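Local coordinates for protein SusD homolog (Bacteroides thetaiotaomicron VPI-5482, PDB 3FDH) that probably binds glycans at the outer-membrane surface of a gut bacterium and helps hand them to a SusC-like transporter, at residues E221-L224 with D225-K229; D355-K358 with E359-A363; Q155-Y158 with T159-S163. One frame throughout, in Å; residues are numbered along the deposited sequence.

Contact 1 of 3, residues E221-L224 with D225-K229; sequences EKVL and DYVSK
Lys222 and Tyr226 lie side by side one helical turn apart, both side chains pointing the same way, and carry the most intimate part of this contact. The lysine runs alongside the ring, past its CE2 rim to the hydroxyl: with its chain bent at CG-CD (chi3 56°), CE of Lys222 comes to 3.2 Å from OH of Tyr226, while CB of Lys222 sits 3.8 Å from CE2 of Tyr226. The carbonyl oxygen of Lys222 also lies over one face of the Tyr226 ring, 3.1 Å above its plane and displaced toward the rim, while accepting the backbone N of Tyr226 at 2.8 Å in a nearly straight bond. Beyond the ring, NZ of Lys222 turns back to a salt bridge with Asp219, and helix 191-208 packs on Tyr226 through Tyr199, Lys202 and Thr206. Next to this pair the buried valines cross, CG1 of Val223 meeting CG2 of Val227 at 4.2 Å; Val227 then leans on Leu338 and Met339 of helix 335-348, which Leu224 also touches.

The other flank is looser and more polar. In one of its two modelled conformers Glu221 forms a salt bridge with Arg351, and OD1 of Asp225 pairs with NZ of Lys229, again in one of two conformers of the lysine. Here the backbone bond from Ser228 N to Leu224 O is less straight, at 141°. The i to i+4 backbone bonds, with apolar side chains on one flank and charged ones on the other, are those of an amphipathic alpha-helix, here packed between helices 191-208 and 335-348 of the SusD-like fold.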
# COMPACT_ATOMS: atom_id res chain seq x y z
N GLU A 221 -16.60 -15.99 0.12
CA GLU A 221 -17.97 -15.46 0.30
C GLU A 221 -17.96 -14.38 1.38
O GLU A 221 -18.71 -13.40 1.31
CB GLU A 221 -18.96 -16.62 0.50
CG GLU A 221 -19.09 -17.43 -0.82
CD GLU A 221 -19.79 -18.77 -0.70
OE1 GLU A 221 -20.16 -19.16 0.42
OE2 GLU A 221 -19.96 -19.44 -1.74
N LYS A 222 -17.09 -14.54 2.35
CA LYS A 222 -16.95 -13.52 3.38
C LYS A 222 -16.44 -12.23 2.76
O LYS A 222 -16.92 -11.14 3.05
CB LYS A 222 -16.03 -13.98 4.50
CG LYS A 222 -16.72 -14.93 5.46
CD LYS A 222 -15.79 -15.69 6.33
CE LYS A 222 -14.88 -14.78 7.12
NZ LYS A 222 -13.69 -15.56 7.62
N VAL A 223 -15.46 -12.37 1.89
CA VAL A 223 -14.86 -11.20 1.25
C VAL A 223 -15.97 -10.47 0.51
O VAL A 223 -16.16 -9.28 0.69
CB VAL A 223 -13.70 -11.57 0.26
CG1 VAL A 223 -13.34 -10.36 -0.62
CG2 VAL A 223 -12.46 -12.11 1.02
N LEU A 224 -16.78 -11.21 -0.22
CA LEU A 224 -17.90 -10.57 -0.97
C LEU A 224 -18.91 -9.86 -0.07
O LEU A 224 -19.46 -8.79 -0.40
CB LEU A 224 -18.65 -11.58 -1.84
CG LEU A 224 -17.86 -12.16 -2.99
CD1 LEU A 224 -18.75 -13.16 -3.73
CD2 LEU A 224 -17.36 -11.02 -3.89
N ASP A 225 -19.16 -10.47 1.07
CA ASP A 225 -20.08 -9.89 2.05
C ASP A 225 -19.50 -8.60 2.63
O ASP A 225 -20.18 -7.58 2.71
CB ASP A 225 -20.36 -10.90 3.17
CG ASP A 225 -21.30 -10.37 4.23
OD1 ASP A 225 -22.35 -9.78 3.91
OD2 ASP A 225 -21.00 -10.60 5.41
N TYR A 226 -18.24 -8.67 3.02
CA TYR A 226 -17.54 -7.52 3.61
C TYR A 226 -17.48 -6.38 2.59
O TYR A 226 -17.68 -5.23 2.93
CB TYR A 226 -16.12 -7.87 4.05
CG TYR A 226 -16.07 -8.93 5.13
CD1 TYR A 226 -17.09 -9.07 6.06
CD2 TYR A 226 -14.97 -9.77 5.24
CE1 TYR A 226 -17.04 -10.05 7.03
CE2 TYR A 226 -14.92 -10.74 6.23
CZ TYR A 226 -15.93 -10.87 7.11
OH TYR A 226 -15.84 -11.85 8.08
N VAL A 227 -17.21 -6.73 1.34
CA VAL A 227 -17.19 -5.72 0.28
C VAL A 227 -18.54 -5.04 0.18
O VAL A 227 -18.63 -3.83 -0.05
CB VAL A 227 -16.84 -6.32 -1.11
CG1 VAL A 227 -17.18 -5.36 -2.22
CG2 VAL A 227 -15.37 -6.73 -1.18
N SER A 228 -19.59 -5.82 0.33
CA SER A 228 -20.94 -5.28 0.17
C SER A 228 -21.25 -4.27 1.26
O SER A 228 -22.10 -3.42 1.13
CB SER A 228 -22.02 -6.38 0.16
OG SER A 228 -22.21 -6.96 1.46
N LYS A 229 -20.52 -4.38 2.34
CA LYS A 229 -20.73 -3.50 3.49
C LYS A 229 -19.65 -2.42 3.58
O LYS A 229 -19.54 -1.71 4.59
CB LYS A 229 -20.79 -4.33 4.77
CG LYS A 229 -22.04 -5.21 4.85
CD LYS A 229 -22.09 -6.06 6.12
CE LYS A 229 -23.38 -6.89 6.21
NZ LYS A 229 -23.57 -7.88 5.11

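Contact 2 of 3, residues D355-K358 with E359-A363; sequences DALK and EAVVA
Apolar contact between side chains four residues apart begins with Leu357 and Val361, where CG of the leucine stands 4.1 Å from CG2 of the valine. CG2 of Val361 is turned back beside its own backbone N, which also places it 3.2 Å from the carbonyl oxygen of Leu357. One position on, Lys358 and Val362 run alongside each other, and CG of the lysine meets CG2 of Val362 at 4.1 Å.

The backbone hydrogen bonds follow the same spacing. Val361 N to Leu357 O and Val362 N to Lys358 O are the straighter ones, both at 167°, whereas Ala360 N reaches Ala356 O at 146°.

The charged ends reach across to neighbouring helices. The lysine chain is fully extended (CG anti to the backbone N, chi1 -179°), which carries NZ to a salt bridge with Asp401, while Glu359 bends at chi2 and its OE2 is hydrogen-bonded to OH of Tyr335.

Three helices pack against these turns: helix 335-348 touches Ala360 through Met339 and Phe340, helix 393-410 meets Leu357 and Val362, and Gln419 of helix 412-423 lies against Val361. These are alpha-helical turns within the largely helical SusD-like fold, and their helix-on-helix packing is consistent with the family's place in the TPR clan.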
# COMPACT_ATOMS: atom_id res chain seq x y z
N ASP A 355 -17.94 -7.46 -14.28
CA ASP A 355 -18.44 -6.14 -13.94
C ASP A 355 -17.57 -5.57 -12.85
O ASP A 355 -17.22 -4.38 -12.85
CB ASP A 355 -19.92 -6.15 -13.49
CG ASP A 355 -20.85 -6.56 -14.61
OD1 ASP A 355 -20.53 -6.29 -15.79
OD2 ASP A 355 -21.90 -7.15 -14.31
N ALA A 356 -17.18 -6.46 -11.96
CA ALA A 356 -16.38 -6.07 -10.81
C ALA A 356 -15.02 -5.58 -11.29
O ALA A 356 -14.51 -4.56 -10.84
CB ALA A 356 -16.22 -7.22 -9.82
N LEU A 357 -14.43 -6.33 -12.20
CA LEU A 357 -13.12 -6.00 -12.72
C LEU A 357 -13.18 -4.68 -13.46
O LEU A 357 -12.27 -3.87 -13.38
CB LEU A 357 -12.58 -7.09 -13.65
CG LEU A 357 -11.14 -6.89 -14.16
CD1 LEU A 357 -10.03 -6.86 -13.06
CD2 LEU A 357 -10.81 -8.01 -15.21
N LYS A 358 -14.27 -4.44 -14.16
CA LYS A 358 -14.35 -3.20 -14.93
C LYS A 358 -14.38 -2.02 -13.98
O LYS A 358 -13.76 -0.97 -14.20
CB LYS A 358 -15.55 -3.16 -15.85
CG LYS A 358 -15.62 -1.88 -16.67
CD LYS A 358 -16.75 -1.89 -17.67
CE LYS A 358 -16.64 -0.72 -18.65
NZ LYS A 358 -17.72 -0.67 -19.69
N GLU A 359 -15.14 -2.19 -12.93
CA GLU A 359 -15.30 -1.13 -11.94
C GLU A 359 -13.95 -0.81 -11.31
O GLU A 359 -13.59 0.37 -11.10
CB GLU A 359 -16.30 -1.57 -10.87
CG GLU A 359 -16.65 -0.54 -9.83
CD GLU A 359 -17.59 0.53 -10.33
OE1 GLU A 359 -18.02 0.44 -11.50
OE2 GLU A 359 -17.86 1.50 -9.58
N ALA A 360 -13.16 -1.86 -11.11
CA ALA A 360 -11.85 -1.74 -10.48
C ALA A 360 -10.83 -1.07 -11.40
O ALA A 360 -10.11 -0.17 -11.02
CB ALA A 360 -11.34 -3.15 -10.04
N VAL A 361 -10.82 -1.50 -12.65
CA VAL A 361 -9.91 -0.94 -13.67
C VAL A 361 -10.23 0.54 -13.93
O VAL A 361 -9.33 1.38 -13.98
CB VAL A 361 -10.00 -1.71 -15.04
CG1 VAL A 361 -9.23 -0.99 -16.14
CG2 VAL A 361 -9.55 -3.14 -14.87
N VAL A 362 -11.51 0.85 -14.08
CA VAL A 362 -11.90 2.24 -14.33
C VAL A 362 -11.51 3.09 -13.11
O VAL A 362 -10.85 4.11 -13.27
CB VAL A 362 -13.41 2.38 -14.69
CG1 VAL A 362 -13.86 3.85 -14.75
CG2 VAL A 362 -13.73 1.67 -16.04
N ALA A 363 -11.88 2.67 -11.91
CA ALA A 363 -11.52 3.45 -10.71
C ALA A 363 -10.01 3.64 -10.63
O ALA A 363 -9.52 4.69 -10.26
CB ALA A 363 -12.02 2.78 -9.41

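Contact 3 of 3, residues Q155-Y158 with T159-S163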
# COMPACT_ATOMS: atom_id res chain seq x y z
N GLN A 155 0.17 -15.36 13.05
CA GLN A 155 -1.21 -15.81 13.16
C GLN A 155 -1.87 -15.16 14.39
O GLN A 155 -3.00 -14.69 14.32
CB GLN A 155 -1.32 -17.33 13.20
CG GLN A 155 -2.76 -17.84 13.23
CD GLN A 155 -2.83 -19.37 13.37
OE1 GLN A 155 -1.83 -20.03 13.70
NE2 GLN A 155 -4.00 -19.93 13.12
N GLU A 156 -1.13 -15.10 15.49
CA GLU A 156 -1.62 -14.46 16.70
C GLU A 156 -1.89 -12.99 16.47
O GLU A 156 -2.84 -12.43 17.01
CB GLU A 156 -0.65 -14.63 17.86
CG GLU A 156 -0.71 -16.02 18.42
CD GLU A 156 0.40 -16.35 19.38
OE1 GLU A 156 1.46 -15.69 19.37
OE2 GLU A 156 0.21 -17.33 20.12
N ILE A 157 -1.07 -12.36 15.65
CA ILE A 157 -1.22 -10.93 15.39
C ILE A 157 -2.51 -10.75 14.59
O ILE A 157 -3.32 -9.86 14.88
CB ILE A 157 0.02 -10.31 14.67
CG1 ILE A 157 1.28 -10.40 15.54
CG2 ILE A 157 -0.30 -8.79 14.31
CD1 ILE A 157 2.57 -9.97 14.84
N TYR A 158 -2.72 -11.61 13.61
CA TYR A 158 -3.94 -11.54 12.78
C TYR A 158 -5.22 -11.76 13.60
O TYR A 158 -6.25 -11.11 13.35
CB TYR A 158 -3.90 -12.39 11.51
CG TYR A 158 -3.48 -11.51 10.32
CD1 TYR A 158 -2.17 -11.30 10.00
CD2 TYR A 158 -4.42 -10.82 9.62
CE1 TYR A 158 -1.80 -10.48 8.96
CE2 TYR A 158 -4.07 -9.96 8.60
CZ TYR A 158 -2.76 -9.80 8.26
OH TYR A 158 -2.44 -8.97 7.22
N THR A 159 -5.15 -12.62 14.60
CA THR A 159 -6.30 -12.81 15.46
C THR A 159 -6.60 -11.48 16.16
O THR A 159 -7.75 -11.11 16.31
CB THR A 159 -6.06 -13.89 16.51
OG1 THR A 159 -5.93 -15.15 15.84
CG2 THR A 159 -7.23 -13.94 17.49
N GLN A 160 -5.55 -10.76 16.54
CA GLN A 160 -5.69 -9.47 17.24
C GLN A 160 -6.23 -8.42 16.30
O GLN A 160 -7.04 -7.58 16.66
CB GLN A 160 -4.37 -9.01 17.85
CG GLN A 160 -3.88 -9.93 18.94
CD GLN A 160 -2.46 -9.60 19.42
OE1 GLN A 160 -2.22 -8.59 20.10
NE2 GLN A 160 -1.53 -10.52 19.15
N ILE A 161 -5.81 -8.54 15.06
CA ILE A 161 -6.24 -7.60 14.02
C ILE A 161 -7.75 -7.70 13.80
O ILE A 161 -8.49 -6.69 13.82
CB ILE A 161 -5.49 -7.86 12.71
CG1 ILE A 161 -4.03 -7.45 12.88
CG2 ILE A 161 -6.13 -7.12 11.56
CD1 ILE A 161 -3.09 -7.94 11.77
N ILE A 162 -8.22 -8.92 13.62
CA ILE A 162 -9.66 -9.12 13.37
C ILE A 162 -10.50 -8.72 14.58
O ILE A 162 -11.60 -8.14 14.48
CB ILE A 162 -9.96 -10.56 12.98
CG1 ILE A 162 -9.22 -10.89 11.69
CG2 ILE A 162 -11.49 -10.77 12.83
CD1 ILE A 162 -9.65 -9.99 10.57
N SER A 163 -9.93 -8.97 15.74
CA SER A 163 -10.58 -8.66 17.00
C SER A 163 -10.74 -7.16 17.15
O SER A 163 -11.80 -6.66 17.56
CB SER A 163 -9.78 -9.26 18.15
OG SER A 163 -10.36 -8.94 19.40
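The carbonyl oxygen of Glu156 is gripped twice by Gln160, once by its backbone N and once by its side-chain amide, each at 3.2 Å. The two donors come from opposite faces of the carbonyl plane. The backbone N is tilted from that plane by 29°, but NE2 of Gln160 stands well above it, away from the lone pairs, even though the oxygen lies close to the plane of the amide itself. CG of Gln160 lies beside its own backbone N (chi1 -65°), which aims the extended chain along the preceding turn and brings NE2 to the oxygen. The same NE2 also gives a hydrogen bond to Asp152, just before the helix, and thereby ties the first turns of helix 154-171 to the segment leading into it. With an alanine here, Glu156 O would probably keep its backbone donor but lose the second one, and Asp152 would be left without its amide partner.

Within the largely helical SusD-like fold, the buried flank of this helix packs on helix 106-127, where Ala124 meets Ile157 and Tyr158. Within the helix itself, a CH-pi contact joins Ile161 and Tyr158: CD1 of Ile161 stands over the centre of the Tyr158 ring, 3.7 Å from the centroid and only 4° off the normal. That methyl group touches CG2 of Ile157, at 3.9 Å, as well as the ring. The phenolic oxygen of Tyr158 has its main partner in Asp125, which fixes the far end of the ring while the isoleucine covers one face.

On the more exposed flank, Thr159 N bonds to Gln155 O at 3.0 Å.

In the fold
Each contact lies within one helix, and the three helices are separate, in the chain order contact 3, contact 1, contact 2. Contact 1 lies between the others in space: its centre is 16 Å from that of contact 2 and 19 Å from that of contact 3, with about 7 Å between nearest atoms in each case. Contacts 2 and 3 are farther apart, with centres 30 Å from each other and nearest atoms about 20 Å. None touches another directly. Helix 335-348 bridges contacts 1 and 2, presenting Met339 to Val227 on one hand and to Ala360 on the other. Helix 191-208 packs on contact 1, and Arg208 at its end makes a weak hydrogen bond to Tyr158 of contact 3.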